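Local coordinates for PAN2-PAN3 deadenylation complex catalytic subunit pan2 (Neurospora crassa, PDB 4CZW), which serves as the catalytic subunit of the PAN deadenylation complex, which probably shortens the poly(A) tails of mRNA from their 3' ends to release 5'-AMP, at residues Lys177-Lys189 and Val196-Leu208. Numbering follows the deposited sequence.
Sequences KRLLETDARYQIK and VSPRTATTFVNKL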
ATOM      1  N   LYS A 177       3.313   1.875  19.997  1.00 62.08           N
ATOM      2  CA  LYS A 177       4.079   0.865  20.714  1.00 59.28           C
ATOM      3  C   LYS A 177       3.186  -0.310  21.097  1.00 58.23           C
ATOM      4  O   LYS A 177       3.586  -1.469  20.993  1.00 51.90           O
ATOM      5  CB  LYS A 177       4.728   1.475  21.957  1.00 63.13           C
ATOM      6  CG  LYS A 177       5.691   0.552  22.681  1.00 73.56           C
ATOM      7  CD  LYS A 177       6.400   1.282  23.810  1.00 86.25           C
ATOM      8  CE  LYS A 177       7.388   0.375  24.522  1.00 93.72           C
ATOM      9  NZ  LYS A 177       6.714  -0.801  25.133  1.00 88.37           N
ATOM     10  N   ARG A 178       1.969  -0.002  21.531  1.00 54.73           N
ATOM     11  CA  ARG A 178       1.007  -1.028  21.918  1.00 47.74           C
ATOM     12  C   ARG A 178       0.476  -1.768  20.690  1.00 56.34           C
ATOM     13  O   ARG A 178      -0.006  -2.897  20.791  1.00 57.70           O
ATOM     14  CB  ARG A 178      -0.147  -0.399  22.707  1.00 51.07           C
ATOM     15  CG  ARG A 178      -1.134  -1.397  23.294  1.00 69.57           C
ATOM     16  CD  ARG A 178      -2.141  -0.709  24.203  1.00 79.61           C
ATOM     17  NE  ARG A 178      -3.109  -1.650  24.759  1.00 90.56           N
ATOM     18  CZ  ARG A 178      -4.017  -1.333  25.676  1.00 96.65           C
ATOM     19  NH1 ARG A 178      -4.083  -0.095  26.148  1.00 87.06           N
ATOM     20  NH2 ARG A 178      -4.860  -2.254  26.123  1.00 90.84           N
ATOM     21  N   LEU A 179       0.583  -1.129  19.530  1.00 57.80           N
ATOM     22  CA  LEU A 179       0.052  -1.685  18.291  1.00 52.01           C
ATOM     23  C   LEU A 179       1.022  -2.636  17.592  1.00 47.66           C
ATOM     24  O   LEU A 179       0.608  -3.655  17.042  1.00 47.29           O
ATOM     25  CB  LEU A 179      -0.337  -0.555  17.334  1.00 55.96           C
ATOM     26  CG  LEU A 179      -1.594   0.242  17.689  1.00 57.40           C
ATOM     27  CD1 LEU A 179      -1.644   1.544  16.906  1.00 53.13           C
ATOM     28  CD2 LEU A 179      -2.841  -0.586  17.429  1.00 46.86           C
ATOM     29  N   LEU A 180       2.310  -2.306  17.617  1.00 47.97           N
ATOM     30  CA  LEU A 180       3.287  -3.044  16.821  1.00 47.12           C
ATOM     31  C   LEU A 180       4.389  -3.715  17.642  1.00 48.53           C
ATOM     32  O   LEU A 180       4.969  -4.709  17.205  1.00 44.98           O
ATOM     33  CB  LEU A 180       3.928  -2.110  15.790  1.00 45.04           C
ATOM     34  CG  LEU A 180       2.981  -1.356  14.854  1.00 47.91           C
ATOM     35  CD1 LEU A 180       3.769  -0.518  13.858  1.00 41.39           C
ATOM     36  CD2 LEU A 180       2.044  -2.317  14.135  1.00 41.52           C
ATOM     37  N   GLU A 181       4.678  -3.181  18.824  1.00 56.44           N
ATOM     38  CA  GLU A 181       5.812  -3.669  19.607  1.00 56.31           C
ATOM     39  C   GLU A 181       5.452  -4.736  20.634  1.00 51.56           C
ATOM     40  O   GLU A 181       4.357  -4.737  21.198  1.00 48.10           O
ATOM     41  CB  GLU A 181       6.501  -2.509  20.330  1.00 55.24           C
ATOM     42  CG  GLU A 181       7.247  -1.554  19.422  1.00 60.73           C
ATOM     43  CD  GLU A 181       8.188  -0.650  20.191  1.00 65.27           C
ATOM     44  OE1 GLU A 181       8.504  -0.975  21.355  1.00 67.38           O
ATOM     45  OE2 GLU A 181       8.611   0.385  19.635  1.00 81.46           O
ATOM     46  N   THR A 182       6.394  -5.643  20.869  1.00 54.29           N
ATOM     47  CA  THR A 182       6.316  -6.569  21.988  1.00 62.42           C
ATOM     48  C   THR A 182       7.078  -5.971  23.164  1.00 53.31           C
ATOM     49  O   THR A 182       8.307  -6.038  23.215  1.00 57.31           O
ATOM     50  CB  THR A 182       6.899  -7.951  21.639  1.00 56.01           C
ATOM     51  OG1 THR A 182       6.170  -8.521  20.544  1.00 58.37           O
ATOM     52  CG2 THR A 182       6.815  -8.885  22.839  1.00 54.02           C
ATOM     53  N   ASP A 183       6.345  -5.369  24.094  1.00 59.04           N
ATOM     54  CA  ASP A 183       6.954  -4.716  25.248  1.00 70.97           C
ATOM     55  C   ASP A 183       7.680  -5.728  26.127  1.00 66.02           C
ATOM     56  O   ASP A 183       7.051  -6.545  26.799  1.00 58.99           O
ATOM     57  CB  ASP A 183       5.894  -3.970  26.060  1.00 67.53           C
ATOM     58  CG  ASP A 183       6.485  -3.193  27.218  1.00 77.78           C
ATOM     59  OD1 ASP A 183       7.657  -2.771  27.118  1.00 88.73           O
ATOM     60  OD2 ASP A 183       5.778  -3.001  28.230  1.00 82.82           O
ATOM     61  N   ALA A 184       9.009  -5.671  26.115  1.00 61.69           N
ATOM     62  CA  ALA A 184       9.814  -6.634  26.858  1.00 65.32           C
ATOM     63  C   ALA A 184      11.205  -6.098  27.186  1.00 72.49           C
ATOM     64  O   ALA A 184      11.618  -5.052  26.686  1.00 66.90           O
ATOM     65  CB  ALA A 184       9.926  -7.934  26.075  1.00 60.22           C
ATOM     66  N   ARG A 185      11.916  -6.831  28.038  1.00 73.67           N
ATOM     67  CA  ARG A 185      13.294  -6.508  28.389  1.00 70.72           C
ATOM     68  C   ARG A 185      14.004  -7.761  28.890  1.00 70.69           C
ATOM     69  O   ARG A 185      13.360  -8.707  29.344  1.00 70.33           O
ATOM     70  CB  ARG A 185      13.347  -5.406  29.450  1.00 72.60           C
ATOM     71  CG  ARG A 185      12.795  -5.815  30.805  1.00 78.54           C
ATOM     72  CD  ARG A 185      12.985  -4.714  31.835  1.00 90.21           C
ATOM     73  NE  ARG A 185      12.475  -5.097  33.148  1.00 99.17           N
ATOM     74  CZ  ARG A 185      12.536  -4.325  34.228  1.00105.93           C
ATOM     75  NH1 ARG A 185      13.090  -3.122  34.154  1.00112.18           N
ATOM     76  NH2 ARG A 185      12.046  -4.755  35.382  1.00109.74           N
ATOM     77  N   TYR A 186      15.330  -7.767  28.805  1.00 68.14           N
ATOM     78  CA  TYR A 186      16.110  -8.923  29.230  1.00 66.89           C
ATOM     79  C   TYR A 186      16.580  -8.800  30.675  1.00 68.32           C
ATOM     80  O   TYR A 186      17.170  -7.793  31.064  1.00 68.35           O
ATOM     81  CB  TYR A 186      17.318  -9.125  28.314  1.00 68.68           C
ATOM     82  CG  TYR A 186      16.973  -9.689  26.955  1.00 74.03           C
ATOM     83  CD1 TYR A 186      16.780 -11.053  26.778  1.00 71.51           C
ATOM     84  CD2 TYR A 186      16.847  -8.860  25.849  1.00 74.55           C
ATOM     85  CE1 TYR A 186      16.466 -11.575  25.539  1.00 76.75           C
ATOM     86  CE2 TYR A 186      16.534  -9.375  24.604  1.00 77.68           C
ATOM     87  CZ  TYR A 186      16.345 -10.732  24.455  1.00 84.66           C
ATOM     88  OH  TYR A 186      16.031 -11.249  23.218  1.00 86.35           O
ATOM     89  N   GLN A 187      16.312  -9.834  31.466  1.00 66.15           N
ATOM     90  CA  GLN A 187      16.827  -9.909  32.825  1.00 65.89           C
ATOM     91  C   GLN A 187      18.091 -10.760  32.857  1.00 67.93           C
ATOM     92  O   GLN A 187      18.034 -11.981  32.704  1.00 71.20           O
ATOM     93  CB  GLN A 187      15.778 -10.485  33.778  1.00 61.05           C
ATOM     94  CG  GLN A 187      16.309 -10.772  35.175  1.00 67.90           C
ATOM     95  CD  GLN A 187      15.307 -11.502  36.047  1.00 74.85           C
ATOM     96  OE1 GLN A 187      14.163 -11.072  36.193  1.00 80.99           O
ATOM     97  NE2 GLN A 187      15.731 -12.619  36.628  1.00 74.12           N
ATOM     98  N   ILE A 188      19.230 -10.106  33.048  1.00 56.16           N
ATOM     99  CA  ILE A 188      20.512 -10.797  33.091  1.00 62.35           C
ATOM    100  C   ILE A 188      20.950 -11.037  34.532  1.00 64.75           C
ATOM    101  O   ILE A 188      21.339 -10.106  35.238  1.00 64.88           O
ATOM    102  CB  ILE A 188      21.601 -10.005  32.348  1.00 58.01           C
ATOM    103  CG1 ILE A 188      21.149  -9.699  30.918  1.00 57.94           C
ATOM    104  CG2 ILE A 188      22.912 -10.772  32.349  1.00 52.67           C
ATOM    105  CD1 ILE A 188      22.152  -8.902  30.116  1.00 63.33           C
ATOM    106  N   LYS A 189      20.880 -12.291  34.965  1.00 61.55           N
ATOM    107  CA  LYS A 189      21.218 -12.645  36.337  1.00 67.25           C
ATOM    108  C   LYS A 189      22.522 -13.430  36.423  1.00 61.26           C
ATOM    109  O   LYS A 189      22.694 -14.442  35.744  1.00 62.11           O
ATOM    110  CB  LYS A 189      20.084 -13.454  36.972  1.00 64.75           C
ATOM    111  CG  LYS A 189      20.406 -13.988  38.359  1.00 67.84           C
ATOM    112  CD  LYS A 189      19.302 -14.894  38.883  1.00 66.22           C
ATOM    113  CE  LYS A 189      17.999 -14.136  39.068  1.00 74.99           C
ATOM    114  NZ  LYS A 189      16.929 -14.998  39.641  1.00 83.88           N
ATOM    115  N   VAL A 196      21.125  -9.093  39.478  1.00 72.59           N
ATOM    116  CA  VAL A 196      20.369  -8.897  38.246  1.00 71.02           C
ATOM    117  C   VAL A 196      20.616  -7.523  37.628  1.00 68.36           C
ATOM    118  O   VAL A 196      20.729  -6.519  38.333  1.00 68.21           O
ATOM    119  CB  VAL A 196      18.854  -9.077  38.481  1.00 63.04           C
ATOM    120  CG1 VAL A 196      18.525 -10.541  38.722  1.00 66.59           C
ATOM    121  CG2 VAL A 196      18.385  -8.220  39.648  1.00 80.81           C
ATOM    122  N   SER A 197      20.707  -7.493  36.303  1.00 61.86           N
ATOM    123  CA  SER A 197      20.882  -6.251  35.561  1.00 62.62           C
ATOM    124  C   SER A 197      20.100  -6.314  34.252  1.00 71.90           C
ATOM    125  O   SER A 197      20.190  -7.299  33.518  1.00 68.27           O
ATOM    126  CB  SER A 197      22.364  -5.983  35.291  1.00 63.71           C
ATOM    127  OG  SER A 197      22.966  -7.070  34.612  1.00 77.87           O
ATOM    128  N   PRO A 198      19.323  -5.261  33.958  1.00 71.58           N
ATOM    129  CA  PRO A 198      18.419  -5.249  32.804  1.00 68.27           C
ATOM    130  C   PRO A 198      19.082  -4.848  31.488  1.00 65.54           C
ATOM    131  O   PRO A 198      20.028  -4.059  31.476  1.00 68.24           O
ATOM    132  CB  PRO A 198      17.372  -4.212  33.209  1.00 72.69           C
ATOM    133  CG  PRO A 198      18.140  -3.240  34.038  1.00 64.87           C
ATOM    134  CD  PRO A 198      19.182  -4.045  34.780  1.00 63.04           C
ATOM    135  N   ARG A 199      18.578  -5.403  30.391  1.00 70.72           N
ATOM    136  CA  ARG A 199      18.971  -4.985  29.051  1.00 73.48           C
ATOM    137  C   ARG A 199      17.723  -4.786  28.197  1.00 75.57           C
ATOM    138  O   ARG A 199      16.911  -5.700  28.049  1.00 73.34           O
ATOM    139  CB  ARG A 199      19.904  -6.010  28.400  1.00 70.69           C
ATOM    140  CG  ARG A 199      20.319  -5.641  26.982  1.00 86.20           C
ATOM    141  CD  ARG A 199      21.205  -6.705  26.352  1.00 96.34           C
ATOM    142  NE  ARG A 199      21.547  -6.376  24.971  1.00105.11           N
ATOM    143  CZ  ARG A 199      22.304  -7.134  24.184  1.00110.34           C
ATOM    144  NH1 ARG A 199      22.803  -8.275  24.640  1.00107.15           N
ATOM    145  NH2 ARG A 199      22.562  -6.753  22.940  1.00106.36           N
ATOM    146  N   THR A 200      17.572  -3.586  27.644  1.00 81.38           N
ATOM    147  CA  THR A 200      16.378  -3.234  26.882  1.00 75.35           C
ATOM    148  C   THR A 200      16.243  -4.063  25.608  1.00 71.02           C
ATOM    149  O   THR A 200      17.239  -4.451  24.998  1.00 70.09           O
ATOM    150  CB  THR A 200      16.374  -1.741  26.509  1.00 80.15           C
ATOM    151  OG1 THR A 200      17.555  -1.430  25.758  1.00 68.34           O
ATOM    152  CG2 THR A 200      16.335  -0.881  27.763  1.00 71.71           C
ATOM    153  N   ALA A 201      15.002  -4.330  25.215  1.00 73.13           N
ATOM    154  CA  ALA A 201      14.724  -5.134  24.030  1.00 72.92           C
ATOM    155  C   ALA A 201      13.618  -4.517  23.179  1.00 72.04           C
ATOM    156  O   ALA A 201      12.533  -4.212  23.676  1.00 59.09           O
ATOM    157  CB  ALA A 201      14.352  -6.552  24.431  1.00 65.93           C
ATOM    158  N   THR A 202      13.901  -4.337  21.893  1.00 67.90           N
ATOM    159  CA  THR A 202      12.925  -3.788  20.958  1.00 65.78           C
ATOM    160  C   THR A 202      12.522  -4.839  19.931  1.00 62.37           C
ATOM    161  O   THR A 202      13.375  -5.420  19.260  1.00 68.11           O
ATOM    162  CB  THR A 202      13.475  -2.546  20.230  1.00 64.90           C
ATOM    163  OG1 THR A 202      13.844  -1.549  21.191  1.00 77.87           O
ATOM    164  CG2 THR A 202      12.429  -1.973  19.288  1.00 62.36           C
ATOM    165  N   THR A 203      11.221  -5.081  19.810  1.00 52.09           N
ATOM    166  CA  THR A 203      10.722  -6.098  18.893  1.00 59.58           C
ATOM    167  C   THR A 203       9.469  -5.641  18.150  1.00 58.16           C
ATOM    168  O   THR A 203       8.423  -5.421  18.758  1.00 56.27           O
ATOM    169  CB  THR A 203      10.407  -7.411  19.633  1.00 62.67           C
ATOM    170  OG1 THR A 203      11.591  -7.894  20.279  1.00 62.27           O
ATOM    171  CG2 THR A 203       9.898  -8.463  18.660  1.00 59.47           C
ATOM    172  N   PHE A 204       9.584  -5.500  16.834  1.00 57.56           N
ATOM    173  CA  PHE A 204       8.436  -5.177  15.993  1.00 47.79           C
ATOM    174  C   PHE A 204       7.843  -6.445  15.389  1.00 47.31           C
ATOM    175  O   PHE A 204       6.625  -6.624  15.363  1.00 55.84           O
ATOM    176  CB  PHE A 204       8.828  -4.202  14.880  1.00 51.33           C
ATOM    177  CG  PHE A 204       9.183  -2.828  15.370  1.00 41.60           C
ATOM    178  CD1 PHE A 204       8.200  -1.966  15.828  1.00 44.76           C
ATOM    179  CD2 PHE A 204      10.498  -2.391  15.360  1.00 45.31           C
ATOM    180  CE1 PHE A 204       8.522  -0.699  16.274  1.00 52.27           C
ATOM    181  CE2 PHE A 204      10.825  -1.123  15.805  1.00 53.83           C
ATOM    182  CZ  PHE A 204       9.836  -0.277  16.263  1.00 52.70           C
ATOM    183  N   VAL A 205       8.717  -7.320  14.902  1.00 48.97           N
ATOM    184  CA  VAL A 205       8.297  -8.575  14.289  1.00 48.09           C
ATOM    185  C   VAL A 205       8.976  -9.761  14.967  1.00 48.69           C
ATOM    186  O   VAL A 205      10.197  -9.784  15.117  1.00 53.72           O
ATOM    187  CB  VAL A 205       8.615  -8.600  12.781  1.00 43.19           C
ATOM    188  CG1 VAL A 205       8.181  -9.921  12.166  1.00 43.34           C
ATOM    189  CG2 VAL A 205       7.942  -7.432  12.074  1.00 42.05           C
ATOM    190  N   ASN A 206       8.181 -10.743  15.378  1.00 45.92           N
ATOM    191  CA  ASN A 206       8.714 -11.921  16.052  1.00 44.55           C
ATOM    192  C   ASN A 206       9.019 -13.065  15.091  1.00 49.83           C
ATOM    193  O   ASN A 206       8.484 -13.122  13.983  1.00 53.16           O
ATOM    194  CB  ASN A 206       7.741 -12.398  17.129  1.00 41.42           C
ATOM    195  CG  ASN A 206       7.699 -11.469  18.325  1.00 48.64           C
ATOM    196  OD1 ASN A 206       6.839 -10.594  18.419  1.00 56.42           O
ATOM    197  ND2 ASN A 206       8.636 -11.655  19.247  1.00 46.48           N
ATOM    198  N   LYS A 207       9.890 -13.972  15.525  1.00 47.48           N
ATOM    199  CA  LYS A 207      10.277 -15.122  14.715  1.00 48.32           C
ATOM    200  C   LYS A 207       9.892 -16.426  15.405  1.00 51.81           C
ATOM    201  O   LYS A 207      10.097 -16.582  16.607  1.00 58.46           O
ATOM    202  CB  LYS A 207      11.781 -15.104  14.439  1.00 50.37           C
ATOM    203  CG  LYS A 207      12.286 -13.835  13.774  1.00 58.87           C
ATOM    204  CD  LYS A 207      13.791 -13.892  13.565  1.00 62.00           C
ATOM    205  CE  LYS A 207      14.314 -12.613  12.931  1.00 72.13           C
ATOM    206  NZ  LYS A 207      15.789 -12.662  12.728  1.00 90.79           N
ATOM    207  N   LEU A 208       9.337 -17.359  14.640  1.00 50.69           N
ATOM    208  CA  LEU A 208       8.954 -18.658  15.181  1.00 46.00           C
ATOM    209  C   LEU A 208      10.189 -19.481  15.536  1.00 52.45           C
ATOM    210  O   LEU A 208      11.261 -19.286  14.964  1.00 53.65           O
ATOM    211  CB  LEU A 208       8.077 -19.422  14.188  1.00 45.12           C
ATOM    212  CG  LEU A 208       6.719 -18.800  13.855  1.00 47.05           C
ATOM    213  CD1 LEU A 208       5.892 -19.743  12.994  1.00 47.17           C
ATOM    214  CD2 LEU A 208       5.968 -18.427  15.124  1.00 42.99           C
TER
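The backbone oxygen of T203 accepts one hydrogen bond from T182 and a weaker C-H...O contact from E181. T182 N donates a nearly straight bond in the carbonyl plane (2.9 Å to T203 O, 164° at the hydrogen). E181 CA lies 3.3 Å from T203 O. T182 also uses its hydroxyl. With chi1 at -60°, OG1 stands beside the backbone N, where it donates to a lone pair of the N206 side-chain carbonyl (T182 OG1 to N206 OD1, 3.0 Å). Both residues are buried; a leucine in place of N206 has no OD1, and the T182 hydroxyl would probably be left without a mate in a buried place. The E181 chain runs alongside the F204 ring, with E181 CG 3.5 Å from F204 CE1. The carboxylate stands almost square to the ring, at 87°. L180 CB lies at the ring edge, and helix 130-149 also touches this phenylalanine.

Farther along, strands 183-190 and 196-201 form an antiparallel beta hairpin of the pseudo-UCH domain. C190 ends its first strand and C193 lies in its turn; both bind zinc together with C245 and C248, and the arrangement is consistent with a zinc ribbon. Strand 250-262 pairs with the other side of strand 183-190. In the hairpin, Y186 and R199 form a hydrogen-bonded pair, bonded both ways, with Y186 N 2.7 Å from R199 O. I188 and S197 form the next, also bonded both ways. The A201 methyl sits against the Y186 ring, 3.6 Å from Y186 CE2. On the same face, I188 CD1 meets R199 CB at 4.0 Å. The opposite face carries K189 and V196. The lysine chain bends at chi3, which brings its CE as well as its CB against the valine (K189 CE to V196 CG1, 3.6 Å).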